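Local coordinates for phosphatidylserine synthase (Haemophilus influenzae, PDB 3HSI), which belongs to the phospholipase D superfamily and is probably an enzyme of phospholipid metabolism, at residues Lys308-Phe313 / Arg354-Gly359; Glu302-Asp307 / Asn413-His418; Leu330-Leu335 / Thr426-Leu431. One frame throughout, in Å; residues are numbered along the deposited sequence.

Contact 1: Lys308-Phe313 / Arg354-Gly359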
loop_
_atom_site.group_PDB
_atom_site.type_symbol
_atom_site.label_atom_id
_atom_site.label_comp_id
_atom_site.label_asym_id
_atom_site.label_seq_id
_atom_site.Cartn_x
_atom_site.Cartn_y
_atom_site.Cartn_z
ATOM N N LYS C 308 26.080 -7.031 -4.506
ATOM C CA LYS C 308 25.898 -6.487 -3.144
ATOM C C LYS C 308 26.606 -5.155 -2.904
ATOM O O LYS C 308 26.030 -4.204 -2.399
ATOM C CB LYS C 308 26.562 -7.445 -2.139
ATOM C CG LYS C 308 25.749 -8.566 -1.662
ATOM C CD LYS C 308 26.229 -9.048 -0.267
ATOM C CE LYS C 308 27.681 -9.535 -0.155
ATOM N NZ LYS C 308 28.038 -10.782 -0.916
ATOM N N VAL C 309 27.885 -5.128 -3.240
ATOM C CA VAL C 309 28.743 -4.002 -2.965
ATOM C C VAL C 309 28.446 -2.816 -3.892
ATOM O O VAL C 309 28.829 -1.694 -3.584
ATOM C CB VAL C 309 30.208 -4.440 -3.095
ATOM C CG1 VAL C 309 31.156 -3.246 -3.035
ATOM C CG2 VAL C 309 30.541 -5.471 -1.992
ATOM N N ALA C 310 27.754 -3.055 -5.008
ATOM C CA ALA C 310 27.332 -1.960 -5.908
ATOM C C ALA C 310 25.924 -1.373 -5.599
ATOM O O ALA C 310 25.394 -0.554 -6.337
ATOM C CB ALA C 310 27.421 -2.428 -7.337
ATOM N N ASN C 311 25.312 -1.831 -4.517
ATOM C CA ASN C 311 24.050 -1.290 -4.011
ATOM C C ASN C 311 24.381 -0.107 -3.108
ATOM O O ASN C 311 25.325 -0.176 -2.334
ATOM C CB ASN C 311 23.363 -2.388 -3.208
ATOM C CG ASN C 311 21.972 -1.995 -2.739
ATOM O OD1 ASN C 311 21.799 -1.178 -1.816
ATOM N ND2 ASN C 311 20.974 -2.586 -3.356
ATOM N N ASP C 312 23.629 0.987 -3.168
ATOM C CA ASP C 312 23.985 2.138 -2.304
ATOM C C ASP C 312 23.634 2.031 -0.787
ATOM O O ASP C 312 23.982 2.928 0.007
ATOM C CB ASP C 312 23.510 3.462 -2.893
ATOM C CG ASP C 312 22.017 3.502 -3.107
ATOM O OD1 ASP C 312 21.490 2.629 -3.841
ATOM O OD2 ASP C 312 21.369 4.419 -2.545
ATOM N N PHE C 313 22.940 0.962 -0.391
ATOM C CA PHE C 313 22.697 0.692 1.037
ATOM C C PHE C 313 23.772 -0.178 1.640
ATOM O O PHE C 313 23.776 -0.399 2.849
ATOM C CB PHE C 313 21.350 0.013 1.251
ATOM C CG PHE C 313 20.186 0.897 0.958
ATOM C CD1 PHE C 313 19.747 1.817 1.900
ATOM C CD2 PHE C 313 19.518 0.808 -0.256
ATOM C CE1 PHE C 313 18.659 2.635 1.643
ATOM C CE2 PHE C 313 18.423 1.633 -0.527
ATOM C CZ PHE C 313 18.001 2.548 0.429
ATOM N N ARG C 354 24.436 -11.874 -14.748
ATOM C CA ARG C 354 25.670 -11.121 -14.674
ATOM C C ARG C 354 25.657 -10.209 -13.482
ATOM O O ARG C 354 24.643 -9.566 -13.211
ATOM C CB ARG C 354 25.830 -10.243 -15.904
ATOM C CG ARG C 354 26.480 -10.927 -17.030
ATOM C CD ARG C 354 26.256 -10.055 -18.209
ATOM N NE ARG C 354 26.668 -10.718 -19.427
ATOM C CZ ARG C 354 27.916 -10.797 -19.857
ATOM N NH1 ARG C 354 28.931 -10.271 -19.163
ATOM N NH2 ARG C 354 28.141 -11.411 -20.999
ATOM N N LEU C 355 26.775 -10.157 -12.774
ATOM C CA LEU C 355 26.899 -9.274 -11.631
ATOM C C LEU C 355 27.872 -8.138 -11.947
ATOM O O LEU C 355 29.035 -8.391 -12.320
ATOM C CB LEU C 355 27.396 -10.037 -10.414
ATOM C CG LEU C 355 26.465 -11.078 -9.767
ATOM C CD1 LEU C 355 27.197 -11.686 -8.594
ATOM C CD2 LEU C 355 25.178 -10.458 -9.285
ATOM N N TRP C 356 27.393 -6.906 -11.763
ATOM C CA TRP C 356 28.194 -5.716 -12.030
ATOM C C TRP C 356 28.898 -5.289 -10.761
ATOM O O TRP C 356 28.293 -5.276 -9.677
ATOM C CB TRP C 356 27.305 -4.568 -12.553
ATOM C CG TRP C 356 28.040 -3.328 -13.051
ATOM C CD1 TRP C 356 28.374 -3.038 -14.361
ATOM C CD2 TRP C 356 28.468 -2.189 -12.263
ATOM N NE1 TRP C 356 28.991 -1.795 -14.422
ATOM C CE2 TRP C 356 29.082 -1.266 -13.159
ATOM C CE3 TRP C 356 28.453 -1.895 -10.884
ATOM C CZ2 TRP C 356 29.635 -0.041 -12.731
ATOM C CZ3 TRP C 356 28.999 -0.695 -10.444
ATOM C CH2 TRP C 356 29.583 0.242 -11.387
ATOM N N ARG C 357 30.164 -4.920 -10.909
ATOM C CA ARG C 357 30.956 -4.444 -9.798
ATOM C C ARG C 357 32.160 -3.640 -10.318
ATOM O O ARG C 357 32.829 -4.074 -11.219
ATOM C CB ARG C 357 31.457 -5.629 -8.993
ATOM C CG ARG C 357 32.161 -5.197 -7.708
ATOM C CD ARG C 357 32.608 -6.383 -6.899
ATOM N NE ARG C 357 33.185 -5.850 -5.678
ATOM C CZ ARG C 357 33.492 -6.530 -4.582
ATOM N NH1 ARG C 357 33.290 -7.843 -4.505
ATOM N NH2 ARG C 357 34.012 -5.860 -3.548
ATOM N N ASP C 358 32.410 -2.479 -9.727
ATOM C CA ASP C 358 33.540 -1.621 -10.090
ATOM C C ASP C 358 33.991 -0.842 -8.843
ATOM O O ASP C 358 33.552 0.286 -8.599
ATOM C CB ASP C 358 33.131 -0.661 -11.209
ATOM C CG ASP C 358 34.229 0.350 -11.553
ATOM O OD1 ASP C 358 35.417 0.038 -11.336
ATOM O OD2 ASP C 358 33.891 1.461 -12.026
ATOM N N GLY C 359 34.834 -1.461 -8.027
ATOM C CA GLY C 359 35.312 -0.804 -6.792
ATOM C C GLY C 359 34.132 -0.530 -5.865
ATOM O O GLY C 359 33.308 -1.425 -5.602
#

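Contact 2: Glu302-Asp307 / Asn413-His418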
loop_
_atom_site.group_PDB
_atom_site.type_symbol
_atom_site.label_atom_id
_atom_site.label_comp_id
_atom_site.label_asym_id
_atom_site.label_seq_id
_atom_site.Cartn_x
_atom_site.Cartn_y
_atom_site.Cartn_z
ATOM N N GLU C 302 18.853 -13.031 -20.085
ATOM C CA GLU C 302 20.035 -12.476 -19.485
ATOM C C GLU C 302 19.600 -11.436 -18.439
ATOM O O GLU C 302 18.846 -10.540 -18.734
ATOM C CB GLU C 302 20.909 -11.835 -20.581
ATOM C CG GLU C 302 22.153 -11.175 -20.032
ATOM C CD GLU C 302 22.989 -10.475 -21.096
ATOM O OE1 GLU C 302 22.626 -10.526 -22.305
ATOM O OE2 GLU C 302 24.038 -9.884 -20.721
ATOM N N ILE C 303 20.092 -11.550 -17.215
ATOM C CA ILE C 303 19.731 -10.590 -16.183
ATOM C C ILE C 303 20.998 -9.975 -15.646
ATOM O O ILE C 303 21.957 -10.691 -15.317
ATOM C CB ILE C 303 18.928 -11.268 -15.044
ATOM C CG1 ILE C 303 17.677 -11.951 -15.632
ATOM C CG2 ILE C 303 18.584 -10.217 -13.958
ATOM C CD1 ILE C 303 16.877 -12.866 -14.636
ATOM N N ILE C 304 21.030 -8.649 -15.612
ATOM C CA ILE C 304 22.206 -7.946 -15.149
ATOM C C ILE C 304 21.809 -7.124 -13.934
ATOM O O ILE C 304 20.962 -6.261 -14.030
ATOM C CB ILE C 304 22.786 -6.997 -16.262
ATOM C CG1 ILE C 304 22.797 -7.720 -17.616
ATOM C CG2 ILE C 304 24.179 -6.486 -15.857
ATOM C CD1 ILE C 304 23.473 -6.916 -18.860
ATOM N N VAL C 305 22.425 -7.404 -12.792
ATOM C CA VAL C 305 22.194 -6.655 -11.556
ATOM C C VAL C 305 23.528 -6.297 -10.951
ATOM O O VAL C 305 24.563 -6.819 -11.366
ATOM C CB VAL C 305 21.392 -7.496 -10.509
ATOM C CG1 VAL C 305 19.974 -7.645 -10.967
ATOM C CG2 VAL C 305 22.033 -8.869 -10.319
ATOM N N GLY C 306 23.507 -5.400 -9.975
ATOM C CA GLY C 306 24.678 -5.093 -9.206
ATOM C C GLY C 306 24.985 -6.192 -8.207
ATOM O O GLY C 306 24.073 -6.830 -7.637
ATOM N N ASP C 307 26.284 -6.433 -8.036
ATOM C CA ASP C 307 26.817 -7.067 -6.828
ATOM C C ASP C 307 26.329 -6.303 -5.601
ATOM O O ASP C 307 26.190 -5.086 -5.661
ATOM C CB ASP C 307 28.353 -6.997 -6.862
ATOM C CG ASP C 307 29.023 -8.010 -5.935
ATOM O OD1 ASP C 307 29.705 -8.930 -6.457
ATOM O OD2 ASP C 307 28.915 -7.878 -4.698
ATOM N N ASN C 413 27.501 -3.844 -24.612
ATOM C CA ASN C 413 28.875 -4.276 -24.367
ATOM C C ASN C 413 29.606 -3.377 -23.381
ATOM O O ASN C 413 30.430 -3.859 -22.618
ATOM C CB ASN C 413 29.681 -4.400 -25.669
ATOM C CG ASN C 413 29.363 -5.691 -26.425
ATOM O OD1 ASN C 413 28.920 -6.676 -25.820
ATOM N ND2 ASN C 413 29.544 -5.680 -27.743
ATOM N N GLN C 414 29.323 -2.069 -23.422
ATOM C CA GLN C 414 29.827 -1.159 -22.405
ATOM C C GLN C 414 29.277 -1.567 -21.038
ATOM O O GLN C 414 30.028 -1.680 -20.057
ATOM C CB GLN C 414 29.470 0.287 -22.704
ATOM C CG GLN C 414 30.141 1.265 -21.742
ATOM C CD GLN C 414 31.660 1.018 -21.606
ATOM O OE1 GLN C 414 32.424 1.204 -22.546
ATOM N NE2 GLN C 414 32.085 0.592 -20.425
ATOM N N ILE C 415 27.975 -1.796 -20.987
ATOM C CA ILE C 415 27.333 -2.221 -19.751
ATOM C C ILE C 415 27.993 -3.467 -19.155
ATOM O O ILE C 415 28.296 -3.484 -17.956
ATOM C CB ILE C 415 25.817 -2.410 -19.920
ATOM C CG1 ILE C 415 25.145 -1.052 -20.040
ATOM C CG2 ILE C 415 25.205 -3.138 -18.696
ATOM C CD1 ILE C 415 23.763 -1.108 -20.672
ATOM N N ARG C 416 28.287 -4.465 -19.999
ATOM C CA ARG C 416 28.833 -5.747 -19.544
ATOM C C ARG C 416 30.285 -5.687 -19.077
ATOM O O ARG C 416 30.779 -6.673 -18.494
ATOM C CB ARG C 416 28.716 -6.770 -20.670
ATOM C CG ARG C 416 27.269 -7.199 -20.931
ATOM C CD ARG C 416 27.226 -8.246 -22.026
ATOM N NE ARG C 416 25.861 -8.596 -22.390
ATOM C CZ ARG C 416 25.336 -8.443 -23.609
ATOM N NH1 ARG C 416 26.058 -7.917 -24.603
ATOM N NH2 ARG C 416 24.064 -8.786 -23.822
ATOM N N GLN C 417 30.967 -4.551 -19.334
ATOM C CA GLN C 417 32.412 -4.445 -19.067
ATOM C C GLN C 417 32.783 -4.774 -17.632
ATOM O O GLN C 417 33.746 -5.499 -17.409
ATOM C CB GLN C 417 33.010 -3.070 -19.425
ATOM C CG GLN C 417 33.114 -2.768 -20.921
ATOM C CD GLN C 417 34.067 -3.727 -21.634
ATOM O OE1 GLN C 417 35.001 -4.268 -21.032
ATOM N NE2 GLN C 417 33.802 -3.975 -22.913
ATOM N N HIS C 418 32.056 -4.212 -16.672
ATOM C CA HIS C 418 32.360 -4.445 -15.258
ATOM C C HIS C 418 31.536 -5.567 -14.656
ATOM O O HIS C 418 31.327 -5.574 -13.445
ATOM C CB HIS C 418 32.190 -3.165 -14.449
ATOM C CG HIS C 418 33.147 -2.084 -14.830
ATOM N ND1 HIS C 418 34.508 -2.217 -14.681
ATOM C CD2 HIS C 418 32.947 -0.851 -15.355
ATOM C CE1 HIS C 418 35.110 -1.112 -15.085
ATOM N NE2 HIS C 418 34.184 -0.259 -15.485
#

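Contact 3: Leu330-Leu335 / Thr426-Leu431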
loop_
_atom_site.group_PDB
_atom_site.type_symbol
_atom_site.label_atom_id
_atom_site.label_comp_id
_atom_site.label_asym_id
_atom_site.label_seq_id
_atom_site.Cartn_x
_atom_site.Cartn_y
_atom_site.Cartn_z
ATOM N N LEU C 330 19.597 -9.158 1.484
ATOM C CA LEU C 330 18.277 -9.658 1.158
ATOM C C LEU C 330 18.123 -9.913 -0.364
ATOM O O LEU C 330 17.680 -10.995 -0.773
ATOM C CB LEU C 330 17.184 -8.716 1.684
ATOM C CG LEU C 330 15.726 -9.136 1.401
ATOM C CD1 LEU C 330 15.385 -10.540 1.943
ATOM C CD2 LEU C 330 14.737 -8.114 1.953
ATOM N N TYR C 331 18.522 -8.937 -1.185
ATOM C CA TYR C 331 18.430 -9.086 -2.650
ATOM C C TYR C 331 19.334 -10.164 -3.167
ATOM O O TYR C 331 18.926 -10.914 -4.027
ATOM C CB TYR C 331 18.699 -7.775 -3.415
ATOM C CG TYR C 331 17.708 -6.701 -3.032
ATOM C CD1 TYR C 331 16.365 -7.003 -2.909
ATOM C CD2 TYR C 331 18.122 -5.395 -2.751
ATOM C CE1 TYR C 331 15.443 -6.036 -2.534
ATOM C CE2 TYR C 331 17.198 -4.417 -2.366
ATOM C CZ TYR C 331 15.862 -4.750 -2.272
ATOM O OH TYR C 331 14.922 -3.814 -1.903
ATOM N N GLU C 332 20.554 -10.237 -2.651
ATOM C CA GLU C 332 21.479 -11.255 -3.114
ATOM C C GLU C 332 20.911 -12.631 -2.789
ATOM O O GLU C 332 20.933 -13.523 -3.630
ATOM C CB GLU C 332 22.843 -11.094 -2.473
ATOM C CG GLU C 332 23.959 -11.838 -3.211
ATOM C CD GLU C 332 25.301 -11.840 -2.444
ATOM O OE1 GLU C 332 26.324 -11.462 -3.052
ATOM O OE2 GLU C 332 25.341 -12.204 -1.238
ATOM N N SER C 333 20.392 -12.822 -1.583
ATOM C CA SER C 333 19.955 -14.170 -1.260
ATOM C C SER C 333 18.713 -14.583 -2.062
ATOM O O SER C 333 18.542 -15.758 -2.371
ATOM C CB SER C 333 19.812 -14.405 0.254
ATOM O OG SER C 333 19.082 -13.387 0.843
ATOM N N ASN C 334 17.894 -13.601 -2.446
ATOM C CA ASN C 334 16.805 -13.855 -3.371
ATOM C C ASN C 334 17.310 -14.249 -4.781
ATOM O O ASN C 334 16.793 -15.190 -5.398
ATOM C CB ASN C 334 15.779 -12.695 -3.361
ATOM C CG ASN C 334 14.758 -12.838 -2.189
ATOM O OD1 ASN C 334 14.053 -13.837 -2.106
ATOM N ND2 ASN C 334 14.706 -11.866 -1.291
ATOM N N LEU C 335 18.332 -13.550 -5.263
ATOM C CA LEU C 335 19.055 -13.969 -6.469
ATOM C C LEU C 335 19.646 -15.382 -6.334
ATOM O O LEU C 335 19.513 -16.224 -7.225
ATOM C CB LEU C 335 20.168 -12.974 -6.764
ATOM C CG LEU C 335 20.922 -13.276 -8.047
ATOM C CD1 LEU C 335 19.970 -13.195 -9.255
ATOM C CD2 LEU C 335 22.057 -12.292 -8.174
ATOM N N THR C 426 26.275 -21.232 -6.295
ATOM C CA THR C 426 27.219 -21.315 -5.189
ATOM C C THR C 426 28.335 -20.300 -5.291
ATOM O O THR C 426 29.080 -20.153 -4.352
ATOM C CB THR C 426 27.866 -22.709 -5.055
ATOM O OG1 THR C 426 28.402 -23.106 -6.326
ATOM C CG2 THR C 426 26.857 -23.755 -4.563
ATOM N N GLU C 427 28.479 -19.637 -6.434
ATOM C CA GLU C 427 29.398 -18.492 -6.540
ATOM C C GLU C 427 28.899 -17.264 -5.774
ATOM O O GLU C 427 29.681 -16.367 -5.473
ATOM C CB GLU C 427 29.675 -18.124 -7.999
ATOM C CG GLU C 427 30.605 -19.107 -8.677
ATOM C CD GLU C 427 30.937 -18.789 -10.138
ATOM O OE1 GLU C 427 31.497 -19.712 -10.782
ATOM O OE2 GLU C 427 30.680 -17.662 -10.655
ATOM N N LEU C 428 27.604 -17.207 -5.475
ATOM C CA LEU C 428 27.083 -16.149 -4.605
ATOM C C LEU C 428 27.196 -16.594 -3.156
ATOM O O LEU C 428 26.935 -17.746 -2.830
ATOM C CB LEU C 428 25.619 -15.836 -4.929
ATOM C CG LEU C 428 25.294 -15.215 -6.271
ATOM C CD1 LEU C 428 23.835 -15.379 -6.544
ATOM C CD2 LEU C 428 25.704 -13.763 -6.286
ATOM N N GLU C 429 27.574 -15.670 -2.289
ATOM C CA GLU C 429 27.698 -15.952 -0.871
ATOM C C GLU C 429 26.425 -16.484 -0.194
ATOM O O GLU C 429 25.319 -15.978 -0.399
ATOM C CB GLU C 429 28.146 -14.699 -0.143
ATOM C CG GLU C 429 29.618 -14.403 -0.307
ATOM C CD GLU C 429 30.084 -13.317 0.647
ATOM O OE1 GLU C 429 29.509 -12.211 0.620
ATOM O OE2 GLU C 429 31.028 -13.577 1.428
ATOM N N GLU C 430 26.608 -17.507 0.617
ATOM C CA GLU C 430 25.556 -18.027 1.463
ATOM C C GLU C 430 25.522 -17.242 2.785
ATOM O O GLU C 430 26.510 -16.587 3.172
ATOM C CB GLU C 430 25.793 -19.501 1.723
ATOM N N LEU C 431 24.379 -17.328 3.465
ATOM C CA LEU C 431 24.079 -16.558 4.672
ATOM C C LEU C 431 25.149 -16.652 5.770
ATOM O O LEU C 431 25.452 -15.650 6.413
ATOM C CB LEU C 431 22.679 -16.952 5.172
ATOM C CG LEU C 431 22.057 -16.514 6.482
ATOM C CD1 LEU C 431 21.324 -15.197 6.354
ATOM C CD2 LEU C 431 21.087 -17.599 6.890
HETATM O O HOH W 1 28.222 -13.259 -3.078
#

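Contact 1: Lys308-Phe313 / Arg354-Gly359
Trp356, Arg357 and Gly359 meet the short 3-10 turn Val309-Ala310 in the PLD-like domain of this phospholipase D superfamily protein. The turn lies in the loop that leaves strand 300-306. Its partners lie at the end of the neighbouring parallel strand 351-356 and just beyond it. No hydrogen bond joins the two segments, so the contact is one of van der Waals packing.

Trp356 comes first. Its CG is anti to the backbone N (chi1 -172°), and this brings the six-membered part of the indole to Ala310. The methyl carbon Ala310 CB sits at the ring edge, near the ring plane, 3.7 Å from Trp356 CE3. The same methyl lies 3.8 Å from the carbonyl oxygen Trp356 O. Tyr172 and Tyr363 also meet the indole ring.

Arg357 follows, and its chain is extended from CG to NE. This long reach carries the guanidinium to Val309, which lies against one of its faces. Val309 CG2 is 3.8 Å from Arg357 NH2, toward the rim of the group. The apolar branch thus packs on the flat of a charged group.

Gly359 contributes its backbone to the contact, at a positive phi of 62° that glycine adopts readily. Its carbonyl oxygen, Gly359 O, lies 3.8 Å from the other valine branch, Val309 CG1.

Contact 2: Glu302-Asp307 / Asn413-His418
Glu302 and Arg416 are brought together by two extended side chains. Glu302 has CG anti to its own N (chi1 178°) and stays extended beyond it. Arg416 starts with CG anti to the carbonyl carbon and then runs straight from CG to NE. Its CB does not point at the strand, but the long chain brings the guanidinium there.

The two groups meet side-on. Arg416 uses NE and NH2, one for each carboxylate oxygen. Arg416 NE donates to Glu302 OE2 over 2.8 Å, nearly straight at 166° and close to the guanidinium plane. Arg416 NH2 donates to Glu302 OE1 over 2.7 Å, in a bond that is more bent and somewhat tilted from that plane. Both oxygens use their syn lone pairs. The carboxylate and guanidinium planes are only 16° apart, so the salt bridge is almost flat.

Beside it lies a small apolar patch. Ile304 CD1 is 4.2 Å from Ile415 CG2, and it is 4.3 Å from Arg416 CG. The patch and the salt bridge pack segment 413-418, on helix 405-415, against strand 300-306 of the PLD-like domain.

Two further polar partners adjoin the pair. Arg416 NH1 makes a weak bond to Asn413 OD1 at 3.3 Å. Glu302 is buried, and its OE2 is shared by Arg416 NE and by Arg354 NE of the neighbouring strand 351-356, which forms a second salt bridge. The paired bonds fix the rotation of both flat groups. The positive charges around the carboxylate would be expected to favour its ionised form.

Contact 3: Leu330-Leu335 / Thr426-Leu431
A buried contact, in which Leu335 and Glu332 of helix 327-341 pack on Leu428 and a water bridges Glu332 to Glu429, joins the helix to the loop between strand 419-421 and helix 436-447. The helix lies in the PLD-like domain.

Leu428 carries the apolar part, with one methyl for each helix residue. Leu428 CD1 lies 3.9 Å from Leu335 CG, and the two side chains cross at about a right angle. The other methyl, Leu428 CD2, lies 4.0 Å from Glu332 CG, on the aliphatic part of that chain. Both leucines also touch Leu355 of strand 351-356.

Glu332 has CG anti to its N (chi1 -162°) and is extended beyond it, which takes the carboxylate past Leu428 to the Glu429 backbone. The carboxylates of Glu332 and Glu429 stand at 90° to each other, with Glu332 OE2 and Glu429 OE1 4.6 Å apart. Lys308 NZ forms salt bridges with Glu332 OE1 and Glu429 OE1, which probably offsets the repulsion. Tyr434 OH is hydrogen-bonded to Glu332 OE2.

The water completes the join. It donates to Glu332 OE1 at 2.6 Å and accepts from the backbone Glu429 N at 2.6 Å.

In the fold
From the N terminus, strand 300-306 opens contact 2, and the loop after it opens contact 1. Helix 327-341 then opens contact 3. Contact 1 closes first, at 354-359, so its loop lies within the longer one closed by contact 2 at 413-418. Contact 3 closes last, at 426-431, and crosses both. Contacts 1 and 2 meet at one sheet, where strands 300-306 and 351-356 are neighbours and Arg354 N probably bonds to Ile303 O. Contact 3 brings in the helix and the loop beyond strand 419-421. Leu355 links it to contact 1, and Val305 packs on Leu335 to link it to contact 2.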